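Local coordinates for ABC transporter, substrate-binding protein (Streptococcus pneumoniae, PDB 5G5Y), which binds kestose, nystose and longer fructooligosaccharides, but not sucrose, as the solute-binding component of the FusABC-MsmK import complex, at residues 131-143 / 187-199. Sequence-based numbering, arbitrary orientation.
Sequences SIHSVNDMAWINK and SGNGNEDFKFLFA
The carboxylate oxygen OD2 of D137 takes the backbone N-H of F196 at 3.0 Å, using its syn lone pair on a nearly straight path, and also lies 2.5 Å from the backbone O of D193. So short an approach between two oxygens suggests that the acid holds a proton, which would suit a buried aspartate. In this bilobal solute-binding protein, D137 stands just ahead of strand 138-142, a central strand of one lobe's mixed sheet, and its carboxylate meets the backbone where the chain enters the 3-10 segment 195-199. Its CG sits between backbone N and carbonyl carbon (chi1 66°), which brings the short side chain to F196 N, while its CA touches N191 O at 3.1 Å in a CA-H...O contact.

D193 folds back on K195: its OD2 accepts from K195 N, closing an Asx turn, and forms a salt bridge with K195 NZ at 2.8 Å, the two donors coming from opposite faces of the carboxylate; R450 pairs with OD1. On the apolar side F196, CG anti to its backbone N (chi1 177°), sets its flat ring obliquely against V135, whose branch CG1 rests 3.7 Å from F196 CD1; the small A139 methyl lies farther off, and helix 399-412 lies beyond V135.

G190 begins a type I turn, at backbone angles where a CB would jam against the O of N189. That turn presents N191, a substrate-binding residue close to W270. Near a bound glycerol, N136 ND2 donates to N191 OD1 at 3.3 Å, lying in the N191 carbonyl plane, whereas OD1 is tilted from the N136 amide plane.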
# COMPACT_ATOMS: atom_id res chain seq x y z
N SER A 131 -10.40 3.93 -3.22
CA SER A 131 -9.35 3.69 -2.24
C SER A 131 -8.13 4.53 -2.58
O SER A 131 -7.76 4.68 -3.75
CB SER A 131 -8.95 2.20 -2.19
OG SER A 131 -7.80 2.00 -1.38
N ILE A 132 -7.49 5.06 -1.54
CA ILE A 132 -6.23 5.80 -1.68
C ILE A 132 -5.13 4.97 -2.34
O ILE A 132 -4.19 5.52 -2.91
CB ILE A 132 -5.76 6.32 -0.29
CG1 ILE A 132 -4.69 7.42 -0.43
CG2 ILE A 132 -5.26 5.18 0.59
CD1 ILE A 132 -4.47 8.24 0.83
N HIS A 133 -5.27 3.65 -2.25
CA HIS A 133 -4.34 2.71 -2.83
C HIS A 133 -4.49 2.45 -4.32
O HIS A 133 -3.58 1.88 -4.92
CB HIS A 133 -4.42 1.40 -2.07
CG HIS A 133 -4.10 1.55 -0.63
ND1 HIS A 133 -2.83 1.82 -0.18
CD2 HIS A 133 -4.90 1.55 0.45
CE1 HIS A 133 -2.86 1.92 1.14
NE2 HIS A 133 -4.11 1.80 1.54
N SER A 134 -5.58 2.92 -4.93
CA SER A 134 -5.92 2.58 -6.31
C SER A 134 -4.87 3.01 -7.33
O SER A 134 -4.69 2.33 -8.35
CB SER A 134 -7.29 3.17 -6.69
OG SER A 134 -8.34 2.56 -5.96
N VAL A 135 -4.20 4.14 -7.06
CA VAL A 135 -3.09 4.64 -7.89
C VAL A 135 -2.00 4.97 -6.92
O VAL A 135 -2.25 5.69 -5.95
CB VAL A 135 -3.50 5.91 -8.67
CG1 VAL A 135 -2.34 6.52 -9.49
CG2 VAL A 135 -4.60 5.55 -9.63
N ASN A 136 -0.81 4.42 -7.15
CA ASN A 136 0.34 4.69 -6.28
C ASN A 136 1.31 5.71 -6.90
O ASN A 136 1.72 6.67 -6.22
CB ASN A 136 1.02 3.40 -5.84
CG ASN A 136 1.68 2.63 -6.99
OD1 ASN A 136 1.13 2.49 -8.07
ND2 ASN A 136 2.84 2.09 -6.74
N ASP A 137 1.61 5.55 -8.19
CA ASP A 137 2.58 6.37 -8.89
C ASP A 137 1.94 7.49 -9.72
O ASP A 137 2.00 7.48 -10.95
CB ASP A 137 3.51 5.52 -9.76
CG ASP A 137 2.81 4.82 -10.91
OD1 ASP A 137 1.68 4.33 -10.74
OD2 ASP A 137 3.41 4.78 -12.02
N MET A 138 1.36 8.46 -9.04
CA MET A 138 0.67 9.59 -9.68
C MET A 138 1.69 10.42 -10.47
O MET A 138 2.84 10.55 -10.03
CB MET A 138 -0.02 10.49 -8.65
CG MET A 138 -1.13 9.83 -7.92
SD MET A 138 -1.98 10.82 -6.67
CE MET A 138 -2.43 12.30 -7.55
N ALA A 139 1.25 10.93 -11.62
CA ALA A 139 2.08 11.82 -12.47
C ALA A 139 1.75 13.26 -12.10
O ALA A 139 0.56 13.59 -11.91
CB ALA A 139 1.83 11.55 -13.93
N TRP A 140 2.79 14.08 -11.99
CA TRP A 140 2.68 15.47 -11.60
C TRP A 140 3.39 16.31 -12.65
O TRP A 140 4.41 15.87 -13.22
CB TRP A 140 3.37 15.66 -10.25
CG TRP A 140 2.87 14.75 -9.19
CD1 TRP A 140 3.35 13.53 -8.87
CD2 TRP A 140 1.80 15.01 -8.28
NE1 TRP A 140 2.63 12.99 -7.86
CE2 TRP A 140 1.68 13.88 -7.46
CE3 TRP A 140 0.92 16.07 -8.11
CZ2 TRP A 140 0.71 13.77 -6.45
CZ3 TRP A 140 -0.05 15.97 -7.07
CH2 TRP A 140 -0.14 14.84 -6.28
N ILE A 141 2.86 17.50 -12.91
CA ILE A 141 3.41 18.36 -13.96
C ILE A 141 3.66 19.78 -13.42
O ILE A 141 2.89 20.26 -12.57
CB ILE A 141 2.50 18.37 -15.20
CG1 ILE A 141 3.14 19.13 -16.38
CG2 ILE A 141 1.11 18.88 -14.89
CD1 ILE A 141 2.43 18.89 -17.69
N ASN A 142 4.70 20.43 -13.95
CA ASN A 142 5.03 21.82 -13.61
C ASN A 142 4.12 22.85 -14.30
O ASN A 142 4.29 23.21 -15.48
CB ASN A 142 6.52 22.10 -13.86
CG ASN A 142 6.97 23.38 -13.15
OD1 ASN A 142 6.23 24.34 -13.16
ND2 ASN A 142 8.12 23.37 -12.52
N LYS A 143 3.11 23.29 -13.55
CA LYS A 143 2.17 24.30 -14.02
C LYS A 143 2.77 25.71 -14.19
O LYS A 143 2.26 26.45 -15.01
CB LYS A 143 0.95 24.41 -13.07
CG LYS A 143 -0.10 23.32 -13.25
CD LYS A 143 -1.49 23.75 -12.76
CE LYS A 143 -1.48 24.62 -11.49
NZ LYS A 143 -2.79 24.67 -10.78
N SER A 187 12.81 4.10 -11.91
CA SER A 187 12.34 2.88 -12.60
C SER A 187 12.19 1.63 -11.73
O SER A 187 13.04 1.28 -10.90
CB SER A 187 13.25 2.57 -13.79
OG SER A 187 12.75 1.43 -14.52
N GLY A 188 11.08 0.93 -11.94
CA GLY A 188 10.83 -0.35 -11.34
C GLY A 188 9.53 -0.39 -10.56
O GLY A 188 8.55 0.22 -10.98
N ASN A 189 9.50 -1.16 -9.47
CA ASN A 189 8.34 -1.14 -8.61
C ASN A 189 8.28 0.21 -7.88
O ASN A 189 9.31 0.92 -7.69
CB ASN A 189 8.32 -2.30 -7.59
CG ASN A 189 8.06 -3.70 -8.22
OD1 ASN A 189 7.26 -3.94 -9.21
ND2 ASN A 189 8.74 -4.67 -7.62
N GLY A 190 7.07 0.58 -7.50
CA GLY A 190 6.83 1.60 -6.49
C GLY A 190 6.31 2.92 -7.01
O GLY A 190 5.96 3.10 -8.20
N ASN A 191 6.33 3.89 -6.11
CA ASN A 191 5.55 5.12 -6.30
C ASN A 191 6.10 6.12 -7.32
O ASN A 191 5.39 7.05 -7.69
CB ASN A 191 5.36 5.80 -4.95
CG ASN A 191 4.68 4.91 -3.92
OD1 ASN A 191 4.00 3.93 -4.27
ND2 ASN A 191 4.87 5.23 -2.65
N GLU A 192 7.34 5.93 -7.74
CA GLU A 192 8.06 6.85 -8.60
C GLU A 192 8.26 6.30 -10.01
O GLU A 192 8.92 6.92 -10.82
CB GLU A 192 9.39 7.25 -7.93
CG GLU A 192 9.24 8.15 -6.71
CD GLU A 192 8.67 7.49 -5.49
OE1 GLU A 192 9.13 6.40 -5.12
OE2 GLU A 192 7.74 8.02 -4.88
N ASP A 193 7.66 5.17 -10.33
CA ASP A 193 7.76 4.60 -11.66
C ASP A 193 6.76 5.23 -12.64
O ASP A 193 5.73 5.73 -12.20
CB ASP A 193 7.50 3.09 -11.59
CG ASP A 193 7.82 2.39 -12.90
OD1 ASP A 193 8.95 2.63 -13.40
OD2 ASP A 193 6.96 1.70 -13.51
N PHE A 194 7.02 5.13 -13.95
CA PHE A 194 6.19 5.70 -14.99
C PHE A 194 4.98 4.85 -15.42
O PHE A 194 4.22 5.29 -16.28
CB PHE A 194 7.02 6.08 -16.26
CG PHE A 194 7.76 4.92 -16.89
CD1 PHE A 194 7.09 3.97 -17.64
CD2 PHE A 194 9.11 4.74 -16.66
CE1 PHE A 194 7.78 2.88 -18.18
CE2 PHE A 194 9.79 3.65 -17.20
CZ PHE A 194 9.12 2.74 -17.98
N LYS A 195 4.84 3.62 -14.91
CA LYS A 195 3.92 2.63 -15.49
C LYS A 195 2.44 3.10 -15.48
O LYS A 195 1.63 2.64 -16.31
CB LYS A 195 4.09 1.23 -14.88
CG LYS A 195 3.63 1.11 -13.42
CD LYS A 195 3.60 -0.33 -12.90
CE LYS A 195 4.92 -1.08 -13.04
NZ LYS A 195 5.94 -0.53 -12.10
N PHE A 196 2.09 4.04 -14.60
CA PHE A 196 0.78 4.73 -14.66
C PHE A 196 0.33 5.14 -16.09
O PHE A 196 -0.87 5.05 -16.46
CB PHE A 196 0.79 5.95 -13.71
CG PHE A 196 -0.46 6.75 -13.76
CD1 PHE A 196 -1.60 6.31 -13.09
CD2 PHE A 196 -0.53 7.88 -14.54
CE1 PHE A 196 -2.79 7.02 -13.17
CE2 PHE A 196 -1.73 8.59 -14.63
CZ PHE A 196 -2.85 8.15 -13.94
N LEU A 197 1.28 5.58 -16.91
CA LEU A 197 0.94 6.09 -18.25
C LEU A 197 0.56 4.98 -19.24
O LEU A 197 -0.02 5.27 -20.28
CB LEU A 197 2.10 6.89 -18.87
CG LEU A 197 2.40 8.26 -18.21
CD1 LEU A 197 3.48 8.99 -18.99
CD2 LEU A 197 1.16 9.14 -18.09
N PHE A 198 0.90 3.73 -18.94
CA PHE A 198 0.63 2.64 -19.90
C PHE A 198 -0.84 2.47 -20.23
O PHE A 198 -1.17 2.02 -21.35
CB PHE A 198 1.24 1.30 -19.41
CG PHE A 198 2.71 1.15 -19.77
CD1 PHE A 198 3.57 2.27 -19.81
CD2 PHE A 198 3.23 -0.09 -20.08
CE1 PHE A 198 4.92 2.12 -20.14
CE2 PHE A 198 4.57 -0.25 -20.42
CZ PHE A 198 5.42 0.86 -20.45
N ALA A 199 -1.71 2.79 -19.28
CA ALA A 199 -3.15 2.68 -19.43
C ALA A 199 -3.72 3.60 -20.52
O ALA A 199 -4.80 3.31 -21.07
CB ALA A 199 -3.85 2.93 -18.09